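Local coordinates for protein glutathione S-transferase (Ceriporiopsis subvermispora, PDB 6J3E) that probably transfers glutathione to electrophilic substrates, as a serine-type glutathione S-transferase of a white-rot fungus, at residues I5-I10 with K26-L31; K34-K39 with P98-V103. All coordinates share one frame; numbering follows the deposited sequence.

Contact 1. Residues I5-I10 with K26-L31. With EDO (1,2-ethanediol), chain D.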
ATOM      1  N   ILE A   5      31.357   4.373  -7.220  1.00 71.14           N
ATOM      2  CA  ILE A   5      30.198   3.494  -7.385  1.00 68.94           C
ATOM      3  C   ILE A   5      29.939   3.236  -8.860  1.00 66.50           C
ATOM      4  O   ILE A   5      29.892   4.162  -9.677  1.00 65.33           O
ATOM      5  CB  ILE A   5      28.952   4.111  -6.742  1.00 67.29           C
ATOM      6  CG1 ILE A   5      29.109   4.177  -5.238  1.00 72.80           C
ATOM      7  CG2 ILE A   5      27.706   3.265  -7.056  1.00 61.88           C
ATOM      8  CD1 ILE A   5      28.691   2.897  -4.577  1.00 71.96           C
ATOM      9  N   GLN A   6      29.736   1.975  -9.201  1.00 62.31           N
ATOM     10  CA  GLN A   6      29.311   1.609 -10.535  1.00 67.01           C
ATOM     11  C   GLN A   6      27.797   1.424 -10.531  1.00 66.53           C
ATOM     12  O   GLN A   6      27.248   0.743  -9.655  1.00 62.89           O
ATOM     13  CB  GLN A   6      30.039   0.350 -10.987  1.00 67.44           C
ATOM     14  CG  GLN A   6      31.541   0.522 -10.935  1.00 65.80           C
ATOM     15  CD  GLN A   6      32.253  -0.477 -11.802  1.00 78.34           C
ATOM     16  OE1 GLN A   6      32.875  -0.115 -12.806  1.00 86.42           O
ATOM     17  NE2 GLN A   6      32.154  -1.757 -11.434  1.00 74.67           N
ATOM     18  N   PHE A   7      27.126   2.060 -11.488  1.00 63.54           N
ATOM     19  CA  PHE A   7      25.668   2.144 -11.526  1.00 61.85           C
ATOM     20  C   PHE A   7      25.206   1.655 -12.884  1.00 58.60           C
ATOM     21  O   PHE A   7      25.476   2.303 -13.897  1.00 61.63           O
ATOM     22  CB  PHE A   7      25.196   3.576 -11.281  1.00 57.70           C
ATOM     23  CG  PHE A   7      23.738   3.810 -11.583  1.00 60.60           C
ATOM     24  CD1 PHE A   7      22.759   2.996 -11.043  1.00 61.37           C
ATOM     25  CD2 PHE A   7      23.345   4.888 -12.366  1.00 60.69           C
ATOM     26  CE1 PHE A   7      21.414   3.238 -11.307  1.00 60.71           C
ATOM     27  CE2 PHE A   7      22.011   5.132 -12.630  1.00 58.34           C
ATOM     28  CZ  PHE A   7      21.043   4.309 -12.097  1.00 58.47           C
ATOM     29  N   TYR A   8      24.500   0.532 -12.907  1.00 57.62           N
ATOM     30  CA  TYR A   8      24.105  -0.102 -14.157  1.00 58.09           C
ATOM     31  C   TYR A   8      22.695   0.327 -14.532  1.00 56.35           C
ATOM     32  O   TYR A   8      21.776   0.281 -13.706  1.00 56.53           O
ATOM     33  CB  TYR A   8      24.220  -1.622 -14.043  1.00 56.33           C
ATOM     34  CG  TYR A   8      25.653  -2.052 -13.750  1.00 63.85           C
ATOM     35  CD1 TYR A   8      26.184  -1.967 -12.460  1.00 64.18           C
ATOM     36  CD2 TYR A   8      26.484  -2.521 -14.763  1.00 61.95           C
ATOM     37  CE1 TYR A   8      27.505  -2.343 -12.190  1.00 65.03           C
ATOM     38  CE2 TYR A   8      27.798  -2.906 -14.497  1.00 62.16           C
ATOM     39  CZ  TYR A   8      28.302  -2.813 -13.215  1.00 64.04           C
ATOM     40  OH  TYR A   8      29.598  -3.191 -12.963  1.00 64.16           O
ATOM     41  N   ASP A   9      22.536   0.730 -15.788  1.00 59.66           N
ATOM     42  CA  ASP A   9      21.343   1.396 -16.281  1.00 58.02           C
ATOM     43  C   ASP A   9      21.117   0.932 -17.713  1.00 57.74           C
ATOM     44  O   ASP A   9      22.026   0.413 -18.362  1.00 62.06           O
ATOM     45  CB  ASP A   9      21.516   2.926 -16.184  1.00 62.19           C
ATOM     46  CG  ASP A   9      20.202   3.702 -16.253  1.00 58.43           C
ATOM     47  OD1 ASP A   9      19.126   3.115 -16.508  1.00 57.29           O
ATOM     48  OD2 ASP A   9      20.270   4.934 -16.087  1.00 58.60           O
ATOM     49  N   ILE A  10      19.885   1.102 -18.183  1.00 59.17           N
ATOM     50  CA  ILE A  10      19.447   0.670 -19.508  1.00 53.18           C
ATOM     51  C   ILE A  10      19.390   1.901 -20.407  1.00 58.97           C
ATOM     52  O   ILE A  10      18.605   2.821 -20.122  1.00 57.43           O
ATOM     53  CB  ILE A  10      18.067  -0.002 -19.447  1.00 54.22           C
ATOM     54  CG1 ILE A  10      18.092  -1.243 -18.561  1.00 57.90           C
ATOM     55  CG2 ILE A  10      17.559  -0.335 -20.838  1.00 53.15           C
ATOM     56  CD1 ILE A  10      16.691  -1.786 -18.233  1.00 50.15           C
ATOM     57  N   LYS A  26      14.751   5.880  -9.996  1.00 53.75           N
ATOM     58  CA  LYS A  26      14.643   5.859  -8.546  1.00 53.16           C
ATOM     59  C   LYS A  26      16.035   5.840  -7.935  1.00 53.10           C
ATOM     60  O   LYS A  26      16.353   6.649  -7.058  1.00 52.24           O
ATOM     61  CB  LYS A  26      13.819   4.656  -8.083  1.00 54.02           C
ATOM     62  CG  LYS A  26      12.324   4.756  -8.389  1.00 54.68           C
ATOM     63  CD  LYS A  26      11.524   3.628  -7.723  1.00 50.81           C
ATOM     64  CE  LYS A  26      11.285   2.498  -8.678  1.00 50.97           C
ATOM     65  NZ  LYS A  26      11.065   1.186  -8.042  1.00 56.59           N
ATOM     66  N   THR A  27      16.910   4.979  -8.457  1.00 52.77           N
ATOM     67  CA  THR A  27      18.261   4.869  -7.906  1.00 55.00           C
ATOM     68  C   THR A  27      19.158   6.019  -8.360  1.00 54.52           C
ATOM     69  O   THR A  27      20.003   6.489  -7.585  1.00 56.39           O
ATOM     70  CB  THR A  27      18.855   3.506  -8.269  1.00 53.11           C
ATOM     71  OG1 THR A  27      18.171   2.504  -7.512  1.00 52.41           O
ATOM     72  CG2 THR A  27      20.350   3.424  -7.945  1.00 53.35           C
ATOM     73  N   ARG A  28      18.983   6.504  -9.591  1.00 50.23           N
ATOM     74  CA  ARG A  28      19.717   7.689 -10.015  1.00 53.49           C
ATOM     75  C   ARG A  28      19.341   8.889  -9.149  1.00 60.34           C
ATOM     76  O   ARG A  28      20.215   9.578  -8.606  1.00 59.25           O
ATOM     77  CB  ARG A  28      19.460   7.980 -11.498  1.00 54.34           C
ATOM     78  CG  ARG A  28      20.281   9.151 -12.044  1.00 58.07           C
ATOM     79  CD  ARG A  28      20.098   9.371 -13.547  1.00 58.41           C
ATOM     80  NE  ARG A  28      20.577   8.252 -14.352  1.00 62.77           N
ATOM     81  CZ  ARG A  28      21.853   8.041 -14.681  1.00 63.42           C
ATOM     82  NH1 ARG A  28      22.809   8.862 -14.267  1.00 60.30           N
ATOM     83  NH2 ARG A  28      22.175   6.995 -15.431  1.00 63.36           N
ATOM     84  N   TYR A  29      18.038   9.150  -9.002  1.00 56.87           N
ATOM     85  CA  TYR A  29      17.599  10.209  -8.101  1.00 57.85           C
ATOM     86  C   TYR A  29      18.246  10.054  -6.728  1.00 59.43           C
ATOM     87  O   TYR A  29      18.779  11.021  -6.169  1.00 58.34           O
ATOM     88  CB  TYR A  29      16.070  10.202  -7.978  1.00 55.14           C
ATOM     89  CG  TYR A  29      15.315  11.075  -8.970  1.00 58.60           C
ATOM     90  CD1 TYR A  29      15.700  12.393  -9.213  1.00 62.43           C
ATOM     91  CD2 TYR A  29      14.196  10.593  -9.634  1.00 53.70           C
ATOM     92  CE1 TYR A  29      14.995  13.200 -10.100  1.00 58.13           C
ATOM     93  CE2 TYR A  29      13.492  11.387 -10.522  1.00 59.05           C
ATOM     94  CZ  TYR A  29      13.889  12.690 -10.756  1.00 61.46           C
ATOM     95  OH  TYR A  29      13.175  13.475 -11.655  1.00 59.78           O
ATOM     96  N   THR A  30      18.251   8.828  -6.190  1.00 59.13           N
ATOM     97  CA  THR A  30      18.770   8.616  -4.840  1.00 61.38           C
ATOM     98  C   THR A  30      20.267   8.932  -4.757  1.00 63.21           C
ATOM     99  O   THR A  30      20.712   9.600  -3.810  1.00 62.53           O
ATOM    100  CB  THR A  30      18.467   7.182  -4.381  1.00 58.17           C
ATOM    101  OG1 THR A  30      17.062   6.924  -4.531  1.00 56.17           O
ATOM    102  CG2 THR A  30      18.819   6.998  -2.909  1.00 49.26           C
ATOM    103  N   LEU A  31      21.056   8.498  -5.752  1.00 59.68           N
ATOM    104  CA  LEU A  31      22.488   8.806  -5.740  1.00 61.47           C
ATOM    105  C   LEU A  31      22.751  10.300  -5.941  1.00 61.57           C
ATOM    106  O   LEU A  31      23.701  10.840  -5.366  1.00 59.89           O
ATOM    107  CB  LEU A  31      23.209   7.982  -6.806  1.00 61.85           C
ATOM    108  CG  LEU A  31      23.302   6.469  -6.585  1.00 58.11           C
ATOM    109  CD1 LEU A  31      23.618   5.790  -7.894  1.00 59.77           C
ATOM    110  CD2 LEU A  31      24.363   6.119  -5.560  1.00 56.99           C
TER
HETATM  111  C1  EDO D 302      14.195  -3.098  -9.432  1.00 57.57           C
HETATM  112  O1  EDO D 302      13.350  -3.584 -10.488  1.00 64.76           O
HETATM  113  C2  EDO D 302      13.368  -2.237  -8.489  1.00 63.38           C
HETATM  114  O2  EDO D 302      13.361  -0.895  -8.972  1.00 60.12           O
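CG of Phe7 stands anti to its backbone N (chi1 168°), and Arg28 takes the same first rotamer (chi1 -176°), then bends at chi3, so that ring and guanidinium meet between strand 5-9 and residues 26-31 of helix 22-34, which run roughly antiparallel to it, in a beta-alpha-beta unit of the thioredoxin-like domain. The two planes lie 70° apart: the ring presents its edge to a guanidinium face, with Phe7 CE2 3.4 Å from Arg28 NH2. Leu31 CD1 sits over one face of the ring, 4.2 Å from Phe7 CG, while Thr27 CG2 comes obliquely to within 3.5 Å of Phe7 CE1. Arg28 NH2 also donates a nearly straight bond to Asp9 OD2 (2.9 Å), in the guanidinium plane and onto the anti lone pair. The other carboxylate oxygen, Asp9 OD1, takes the amide N of Ile10 at 2.7 Å and the hydroxyl of Thr24, which fixes the carboxylate's rotation. Two residues earlier on the helix, Lys26 NZ bonds O2 of an ethanediol (3.2 Å) that also bonds Ser86 and Asn23, all three glutathione-binding residues. The salt bridge thus pairs two opposite charges in a buried, largely apolar interface, which probably keeps Asp9 ionised.

Contact 2. Residues K34-K39 with P98-V103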
ATOM      1  N   LYS A  34      21.575  11.995  -2.486  1.00 64.48           N
ATOM      2  CA  LYS A  34      22.541  11.707  -1.430  1.00 63.40           C
ATOM      3  C   LYS A  34      23.905  12.312  -1.724  1.00 64.47           C
ATOM      4  O   LYS A  34      24.701  12.493  -0.793  1.00 69.31           O
ATOM      5  CB  LYS A  34      22.683  10.200  -1.218  1.00 63.43           C
ATOM      6  CG  LYS A  34      21.566   9.583  -0.390  1.00 60.68           C
ATOM      7  CD  LYS A  34      21.821   8.100  -0.186  1.00 58.69           C
ATOM      8  CE  LYS A  34      20.905   7.533   0.888  1.00 60.51           C
ATOM      9  NZ  LYS A  34      21.233   8.046   2.261  1.00 58.41           N
ATOM     10  N   GLY A  35      24.180  12.635  -2.983  1.00 57.85           N
ATOM     11  CA  GLY A  35      25.430  13.257  -3.349  1.00 59.15           C
ATOM     12  C   GLY A  35      26.589  12.305  -3.508  1.00 69.77           C
ATOM     13  O   GLY A  35      27.740  12.734  -3.380  1.00 72.15           O
ATOM     14  N   ILE A  36      26.329  11.028  -3.790  1.00 68.30           N
ATOM     15  CA  ILE A  36      27.379  10.018  -3.924  1.00 60.19           C
ATOM     16  C   ILE A  36      27.847   9.974  -5.374  1.00 64.86           C
ATOM     17  O   ILE A  36      27.021   9.909  -6.298  1.00 67.03           O
ATOM     18  CB  ILE A  36      26.889   8.642  -3.443  1.00 58.88           C
ATOM     19  CG1 ILE A  36      26.301   8.769  -2.036  1.00 60.82           C
ATOM     20  CG2 ILE A  36      28.033   7.636  -3.438  1.00 60.84           C
ATOM     21  CD1 ILE A  36      25.596   7.531  -1.532  1.00 63.92           C
ATOM     22  N   PRO A  37      29.150  10.043  -5.627  1.00 68.49           N
ATOM     23  CA  PRO A  37      29.636   9.937  -7.004  1.00 62.03           C
ATOM     24  C   PRO A  37      29.479   8.524  -7.515  1.00 65.47           C
ATOM     25  O   PRO A  37      29.621   7.549  -6.768  1.00 68.68           O
ATOM     26  CB  PRO A  37      31.116  10.307  -6.887  1.00 63.82           C
ATOM     27  CG  PRO A  37      31.465   9.909  -5.492  1.00 68.18           C
ATOM     28  CD  PRO A  37      30.251  10.234  -4.668  1.00 63.28           C
ATOM     29  N   TYR A  38      29.206   8.416  -8.810  1.00 62.18           N
ATOM     30  CA  TYR A  38      29.086   7.103  -9.417  1.00 64.99           C
ATOM     31  C   TYR A  38      29.397   7.204 -10.894  1.00 63.27           C
ATOM     32  O   TYR A  38      29.380   8.287 -11.481  1.00 65.75           O
ATOM     33  CB  TYR A  38      27.688   6.524  -9.229  1.00 64.35           C
ATOM     34  CG  TYR A  38      26.615   7.435  -9.765  1.00 62.26           C
ATOM     35  CD1 TYR A  38      26.100   8.460  -8.982  1.00 63.14           C
ATOM     36  CD2 TYR A  38      26.117   7.278 -11.048  1.00 60.60           C
ATOM     37  CE1 TYR A  38      25.125   9.288  -9.457  1.00 62.32           C
ATOM     38  CE2 TYR A  38      25.136   8.103 -11.529  1.00 62.02           C
ATOM     39  CZ  TYR A  38      24.647   9.108 -10.722  1.00 61.12           C
ATOM     40  OH  TYR A  38      23.666   9.940 -11.170  1.00 60.55           O
ATOM     41  N   LYS A  39      29.660   6.050 -11.482  1.00 62.29           N
ATOM     42  CA  LYS A  39      29.849   5.912 -12.913  1.00 67.61           C
ATOM     43  C   LYS A  39      28.707   5.069 -13.471  1.00 67.35           C
ATOM     44  O   LYS A  39      28.331   4.052 -12.874  1.00 63.89           O
ATOM     45  CB  LYS A  39      31.210   5.263 -13.187  1.00 70.03           C
ATOM     46  CG  LYS A  39      31.492   4.921 -14.639  1.00 77.61           C
ATOM     47  CD  LYS A  39      32.798   4.128 -14.778  1.00 85.18           C
ATOM     48  CE  LYS A  39      32.956   3.087 -13.679  1.00 79.98           C
ATOM     49  NZ  LYS A  39      33.291   1.751 -14.239  1.00 84.54           N
ATOM     50  N   PRO A  98      26.249   7.022   6.061  1.00 66.17           N
ATOM     51  CA  PRO A  98      25.286   7.592   7.017  1.00 58.02           C
ATOM     52  C   PRO A  98      25.354   9.091   7.129  1.00 62.54           C
ATOM     53  O   PRO A  98      24.409   9.694   7.653  1.00 66.46           O
ATOM     54  CB  PRO A  98      25.684   6.928   8.340  1.00 57.01           C
ATOM     55  CG  PRO A  98      27.154   6.712   8.184  1.00 62.13           C
ATOM     56  CD  PRO A  98      27.337   6.300   6.740  1.00 62.35           C
ATOM     57  N   ASP A  99      26.429   9.719   6.661  1.00 63.57           N
ATOM     58  CA  ASP A  99      26.541  11.169   6.723  1.00 66.50           C
ATOM     59  C   ASP A  99      25.882  11.872   5.539  1.00 64.86           C
ATOM     60  O   ASP A  99      25.949  13.105   5.460  1.00 60.70           O
ATOM     61  CB  ASP A  99      28.016  11.583   6.830  1.00 68.82           C
ATOM     62  CG  ASP A  99      28.651  11.155   8.155  1.00 64.75           C
ATOM     63  OD1 ASP A  99      27.982  11.230   9.203  1.00 56.29           O
ATOM     64  OD2 ASP A  99      29.827  10.736   8.141  1.00 75.94           O
ATOM     65  N   THR A 100      25.237  11.118   4.617  1.00 58.13           N
ATOM     66  CA  THR A 100      24.445  11.702   3.540  1.00 60.21           C
ATOM     67  C   THR A 100      22.981  11.803   3.957  1.00 60.24           C
ATOM     68  O   THR A 100      22.554  11.143   4.914  1.00 58.51           O
ATOM     69  CB  THR A 100      24.565  10.857   2.264  1.00 64.54           C
ATOM     70  OG1 THR A 100      24.268   9.483   2.553  1.00 62.27           O
ATOM     71  CG2 THR A 100      25.947  10.974   1.658  1.00 62.82           C
ATOM     72  N   PRO A 101      22.180  12.611   3.258  1.00 59.02           N
ATOM     73  CA  PRO A 101      20.757  12.747   3.638  1.00 62.14           C
ATOM     74  C   PRO A 101      20.035  11.405   3.625  1.00 58.62           C
ATOM     75  O   PRO A 101      20.007  10.707   2.612  1.00 58.48           O
ATOM     76  CB  PRO A 101      20.197  13.700   2.573  1.00 58.60           C
ATOM     77  CG  PRO A 101      21.379  14.447   2.057  1.00 59.63           C
ATOM     78  CD  PRO A 101      22.533  13.488   2.126  1.00 56.29           C
ATOM     79  N   VAL A 102      19.453  11.044   4.771  1.00 55.42           N
ATOM     80  CA  VAL A 102      18.711   9.794   4.903  1.00 51.83           C
ATOM     81  C   VAL A 102      17.452   9.832   4.048  1.00 59.36           C
ATOM     82  O   VAL A 102      16.735  10.844   4.016  1.00 58.26           O
ATOM     83  CB  VAL A 102      18.365   9.550   6.379  1.00 56.10           C
ATOM     84  CG1 VAL A 102      17.346   8.435   6.515  1.00 54.62           C
ATOM     85  CG2 VAL A 102      19.626   9.221   7.172  1.00 57.68           C
ATOM     86  N   VAL A 103      17.169   8.730   3.339  1.00 59.71           N
ATOM     87  CA  VAL A 103      15.933   8.635   2.571  1.00 51.72           C
ATOM     88  C   VAL A 103      14.926   7.656   3.167  1.00 51.70           C
ATOM     89  O   VAL A 103      13.727   7.788   2.884  1.00 55.78           O
ATOM     90  CB  VAL A 103      16.189   8.296   1.087  1.00 57.11           C
ATOM     91  CG1 VAL A 103      17.041   9.372   0.429  1.00 55.81           C
ATOM     92  CG2 VAL A 103      16.788   6.919   0.920  1.00 54.93           C
TER
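The ring of Tyr38 has Ile36 O in its plane at the edge, and beyond these segments it meets the ring of Phe7 at about 90°. Lys34 NZ lies above the carbonyl plane of Pro101, well out of it (47°). Between these groups helix 22-34 ends in a Schellman motif, with Gly35 as the C-prime residue at positive phi; the chain then turns through Ile36 into strand 38-42, as expected for the crossover of a thioredoxin-like domain. Lys34 carries the contact with the loop that follows helix 86-96. Its chain runs extended to CE and bends only at chi4 (-69°), bringing NZ to 3.0 Å from Pro101 O, whereas the bond from NZ to Thr100 OG1 is weak at 3.4 Å. The strongest partner of this ammonium is Asp94, a salt bridge to helix 86-96; OD1 of that residue also accepts the amide N of Val103. Thr100 crosses Lys34 at about a right angle, and its OG1 bonds Tyr97 O. An alanine here in place of Lys34 would probably loosen the loop's hold on the helix end, since both NZ bonds, the Asp94 salt bridge and the 4.2 Å contact of CE with Val103 CG2 would go. On the backbone side, Pro101 CD rests 3.8 Å from Lys34 O, and the Thr100 methyl, CG2, lies 3.1 Å from that same oxygen.

From the N terminus, strand 5-9 leads through 15 residues to helix 22-34, where contact 1 closes a short loop by laying the helix on the strand. That helix runs on into residues 34-39, which pass to strand 38-42. Contact 2 then closes a longer loop of 58 residues, holding the rest of the sheet and helix 86-96, by joining the helix end to residues 98-103 on the way to helix 109-136. The two are in series, neither nested nor crossed. They touch through neighbouring strands: Ile5 O lies 2.6 Å from Lys39 N, a probable hydrogen bond. Together they tie the first beta-alpha-beta unit to the linker leading into the helical part.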